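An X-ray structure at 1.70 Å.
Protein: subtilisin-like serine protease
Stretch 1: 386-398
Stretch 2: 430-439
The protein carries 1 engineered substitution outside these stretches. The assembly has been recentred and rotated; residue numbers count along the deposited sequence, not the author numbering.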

# COMPACT_ATOMS: atom_id res chain seq x y z
N HIS A 386 16.47 -12.08 -9.29
CA HIS A 386 17.04 -12.15 -10.64
C HIS A 386 16.68 -10.86 -11.36
O HIS A 386 17.51 -10.30 -12.08
CB HIS A 386 16.47 -13.33 -11.42
CG HIS A 386 17.02 -14.65 -10.99
ND1 HIS A 386 18.13 -15.24 -11.58
CD2 HIS A 386 16.64 -15.49 -9.99
CE1 HIS A 386 18.41 -16.37 -10.95
NE2 HIS A 386 17.52 -16.54 -9.99
N VAL A 387 15.44 -10.40 -11.18
CA VAL A 387 15.02 -9.16 -11.82
C VAL A 387 15.73 -7.96 -11.20
O VAL A 387 16.16 -7.05 -11.90
CB VAL A 387 13.48 -8.97 -11.72
CG1 VAL A 387 13.09 -7.58 -12.23
CG2 VAL A 387 12.79 -10.03 -12.57
N THR A 388 15.88 -7.95 -9.88
CA THR A 388 16.58 -6.84 -9.25
C THR A 388 18.01 -6.76 -9.80
O THR A 388 18.54 -5.67 -10.05
CB THR A 388 16.59 -7.00 -7.70
OG1 THR A 388 15.24 -6.87 -7.23
CG2 THR A 388 17.42 -5.92 -7.03
N GLY A 389 18.62 -7.93 -10.01
CA GLY A 389 19.96 -7.97 -10.57
C GLY A 389 19.99 -7.44 -12.00
O GLY A 389 20.91 -6.72 -12.40
N VAL A 390 18.99 -7.81 -12.79
CA VAL A 390 18.93 -7.33 -14.16
C VAL A 390 18.78 -5.81 -14.15
O VAL A 390 19.44 -5.11 -14.91
CB VAL A 390 17.74 -7.97 -14.92
CG1 VAL A 390 17.52 -7.25 -16.27
CG2 VAL A 390 18.04 -9.45 -15.19
N VAL A 391 17.91 -5.29 -13.28
CA VAL A 391 17.74 -3.83 -13.19
C VAL A 391 19.07 -3.14 -12.84
O VAL A 391 19.41 -2.09 -13.39
CB VAL A 391 16.67 -3.46 -12.12
CG1 VAL A 391 16.61 -1.92 -11.91
CG2 VAL A 391 15.29 -3.95 -12.57
N ALA A 392 19.82 -3.71 -11.89
CA ALA A 392 21.08 -3.11 -11.51
C ALA A 392 22.05 -3.01 -12.69
O ALA A 392 22.74 -2.01 -12.84
CB ALA A 392 21.73 -3.90 -10.36
N VAL A 393 22.10 -4.06 -13.51
CA VAL A 393 22.98 -4.05 -14.70
C VAL A 393 22.48 -2.98 -15.68
O VAL A 393 23.27 -2.19 -16.22
CB VAL A 393 23.02 -5.48 -15.37
CG1 VAL A 393 23.88 -5.45 -16.65
CG2 VAL A 393 23.65 -6.48 -14.38
N LEU A 394 21.17 -2.91 -15.88
CA LEU A 394 20.61 -1.91 -16.79
C LEU A 394 20.87 -0.48 -16.34
O LEU A 394 21.09 0.40 -17.17
CB LEU A 394 19.10 -2.09 -16.94
CG LEU A 394 18.64 -3.42 -17.58
CD1 LEU A 394 17.13 -3.50 -17.56
CD2 LEU A 394 19.16 -3.51 -19.02
N LEU A 395 20.84 -0.24 -15.03
CA LEU A 395 21.05 1.11 -14.53
C LEU A 395 22.47 1.58 -14.78
O LEU A 395 22.73 2.78 -14.79
CB LEU A 395 20.68 1.20 -13.05
CG LEU A 395 19.16 1.14 -12.84
CD1 LEU A 395 18.85 1.05 -11.36
CD2 LEU A 395 18.49 2.38 -13.46
N GLN A 396 23.40 0.64 -14.97
CA GLN A 396 24.77 1.03 -15.28
C GLN A 396 24.80 1.54 -16.72
O GLN A 396 25.42 2.57 -17.01
CB GLN A 396 25.74 -0.14 -15.17
CG GLN A 396 27.15 0.25 -15.61
CD GLN A 396 28.12 -0.92 -15.56
OE1 GLN A 396 27.85 -1.93 -14.93
NE2 GLN A 396 29.26 -0.77 -16.23
N LYS A 397 24.14 0.82 -17.61
CA LYS A 397 24.13 1.21 -19.01
C LYS A 397 23.23 2.39 -19.36
O LYS A 397 23.53 3.15 -20.28
CB LYS A 397 23.76 0.02 -19.90
CG LYS A 397 23.78 0.37 -21.39
CD LYS A 397 23.70 -0.85 -22.29
CE LYS A 397 23.81 -0.45 -23.76
NZ LYS A 397 23.75 -1.62 -24.68
N PHE A 398 22.13 2.53 -18.63
CA PHE A 398 21.17 3.62 -18.88
C PHE A 398 21.02 4.39 -17.58
O PHE A 398 19.98 4.35 -16.92
CB PHE A 398 19.83 3.02 -19.32
CG PHE A 398 19.95 2.07 -20.47
CD1 PHE A 398 19.86 0.69 -20.27
CD2 PHE A 398 20.17 2.54 -21.77
CE1 PHE A 398 19.99 -0.19 -21.34
CE2 PHE A 398 20.31 1.67 -22.84
CZ PHE A 398 20.22 0.29 -22.63
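Stretch 2, residues 430-439: LVKLDAALQG

Stretch 2 enters extended and then winds into a short helix that begins at Leu433 and runs the same way as helix 386-397. The two axes come within 10.0 Å and cross at -24°. In register, the CA atoms of Val431 and Val387 are 7.1 Å apart, those of Leu433 and Val390 5.8 Å, and those of Leu437 and Leu394 6.1 Å.

Leu430 is extended and out of reach of stretch 1. Val431, still extended, points toward the helix and spans one turn of it: Val431 CG1 lies 4.2 Å from Val387 CG2 and Val431 CG2 lies 4.2 Å from Val390 CG1. Lys432 turns away and takes the N-cap position. Leu433 opens the helix; its CB starts sideways, but the end of the side chain comes nearer, setting Leu433 CG 3.8 Å from Val390 CG2 and Leu433 CD2 3.9 Å from Val393 CG1. Asp434 and Ala435 are out of reach of stretch 1, and there Asp434 OD1 accepts a weak bond from Ala435 N.

Ala436 points toward stretch 1, and Leu394 CD2 packs 3.9 Å from Ala436 CB. Leu437 has the largest area covered by stretch 1 of any residue in its stretch. Leu437 CD1 lies 4.2 Å from Val393 CG1, 4.1 Å from Leu394 CD2 and 3.5 Å from Lys397 CD, while Leu437 O accepts a 2.7 Å hydrogen bond from Lys397 NZ. The extended lysine thus packs its aliphatic part on the leucine, and the carbonyl is one of several partners of its NZ, which also bonds a water and a group elsewhere in the structure. Leu437 O lies at the edge of the Phe398 ring, 3.7 Å from Phe398 CZ.

Gln438 points away, though a water accepts from Lys397 NZ at 2.9 Å and donates weakly to Gln438 O at 3.4 Å. Gly439 leaves helical geometry with positive phi, Gly439 CA lying 4.1 Å from Phe398 CZ; a CB on Gly439 would clash with Phe398 CZ at 2.9 Å, so backbone and packing both favour glycine.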

# COMPACT_ATOMS: atom_id res chain seq x y z
N LEU A 430 9.55 -14.38 -19.71
CA LEU A 430 10.82 -14.53 -19.02
C LEU A 430 11.70 -13.31 -19.20
O LEU A 430 11.97 -12.88 -20.32
CB LEU A 430 11.55 -15.76 -19.56
CG LEU A 430 13.01 -15.94 -19.18
CD1 LEU A 430 13.12 -16.20 -17.66
CD2 LEU A 430 13.61 -17.11 -19.97
N VAL A 431 12.19 -12.74 -18.09
CA VAL A 431 13.07 -11.58 -18.19
C VAL A 431 14.35 -12.00 -18.93
O VAL A 431 14.91 -13.08 -18.69
CB VAL A 431 13.41 -11.02 -16.77
CG1 VAL A 431 14.27 -12.01 -15.99
CG2 VAL A 431 14.11 -9.66 -16.89
N LYS A 432 14.83 -11.15 -19.83
CA LYS A 432 16.03 -11.42 -20.60
C LYS A 432 17.01 -10.26 -20.50
O LYS A 432 16.80 -9.19 -21.09
CB LYS A 432 15.66 -11.67 -22.07
CG LYS A 432 15.06 -13.05 -22.31
CD LYS A 432 16.15 -14.09 -22.16
CE LYS A 432 15.71 -15.44 -22.65
NZ LYS A 432 16.81 -16.42 -22.46
N LEU A 433 18.08 -10.48 -19.75
CA LEU A 433 19.10 -9.46 -19.54
C LEU A 433 19.81 -9.12 -20.85
O LEU A 433 20.06 -7.95 -21.14
CB LEU A 433 20.15 -9.94 -18.53
CG LEU A 433 20.92 -8.93 -17.65
CD1 LEU A 433 22.26 -9.54 -17.29
CD2 LEU A 433 21.09 -7.60 -18.32
N ASP A 434 20.12 -10.13 -21.65
CA ASP A 434 20.82 -9.83 -22.88
C ASP A 434 20.00 -8.96 -23.83
O ASP A 434 20.53 -7.97 -24.36
CB ASP A 434 21.35 -11.12 -23.57
CG ASP A 434 20.27 -12.17 -23.84
OD1 ASP A 434 19.09 -11.97 -23.47
OD2 ASP A 434 20.61 -13.22 -24.43
N ALA A 435 18.73 -9.30 -24.03
CA ALA A 435 17.87 -8.51 -24.91
C ALA A 435 17.61 -7.13 -24.30
O ALA A 435 17.60 -6.11 -25.00
CB ALA A 435 16.54 -9.24 -25.17
N ALA A 436 17.40 -7.08 -22.99
CA ALA A 436 17.14 -5.80 -22.34
C ALA A 436 18.34 -4.86 -22.45
O ALA A 436 18.20 -3.67 -22.72
CB ALA A 436 16.78 -6.01 -20.86
N LEU A 437 19.54 -5.40 -22.25
CA LEU A 437 20.74 -4.58 -22.28
C LEU A 437 20.98 -3.97 -23.66
O LEU A 437 21.60 -2.90 -23.78
CB LEU A 437 21.96 -5.40 -21.84
CG LEU A 437 23.24 -4.63 -21.51
CD1 LEU A 437 22.99 -3.65 -20.38
CD2 LEU A 437 24.31 -5.63 -21.13
N GLN A 438 20.51 -4.63 -24.71
CA GLN A 438 20.66 -4.13 -26.07
C GLN A 438 19.92 -2.82 -26.23
O GLN A 438 20.34 -1.93 -26.98
CB GLN A 438 20.14 -5.14 -27.09
CG GLN A 438 21.02 -6.36 -27.21
CD GLN A 438 20.63 -7.25 -28.36
OE1 GLN A 438 20.48 -6.78 -29.49
NE2 GLN A 438 20.46 -8.54 -28.09
N GLY A 439 18.81 -2.70 -25.51
CA GLY A 439 18.01 -1.50 -25.57
C GLY A 439 17.46 -1.27 -26.96
O GLY A 439 17.19 -2.22 -27.70
O HOH W 1 23.50 -0.91 -27.50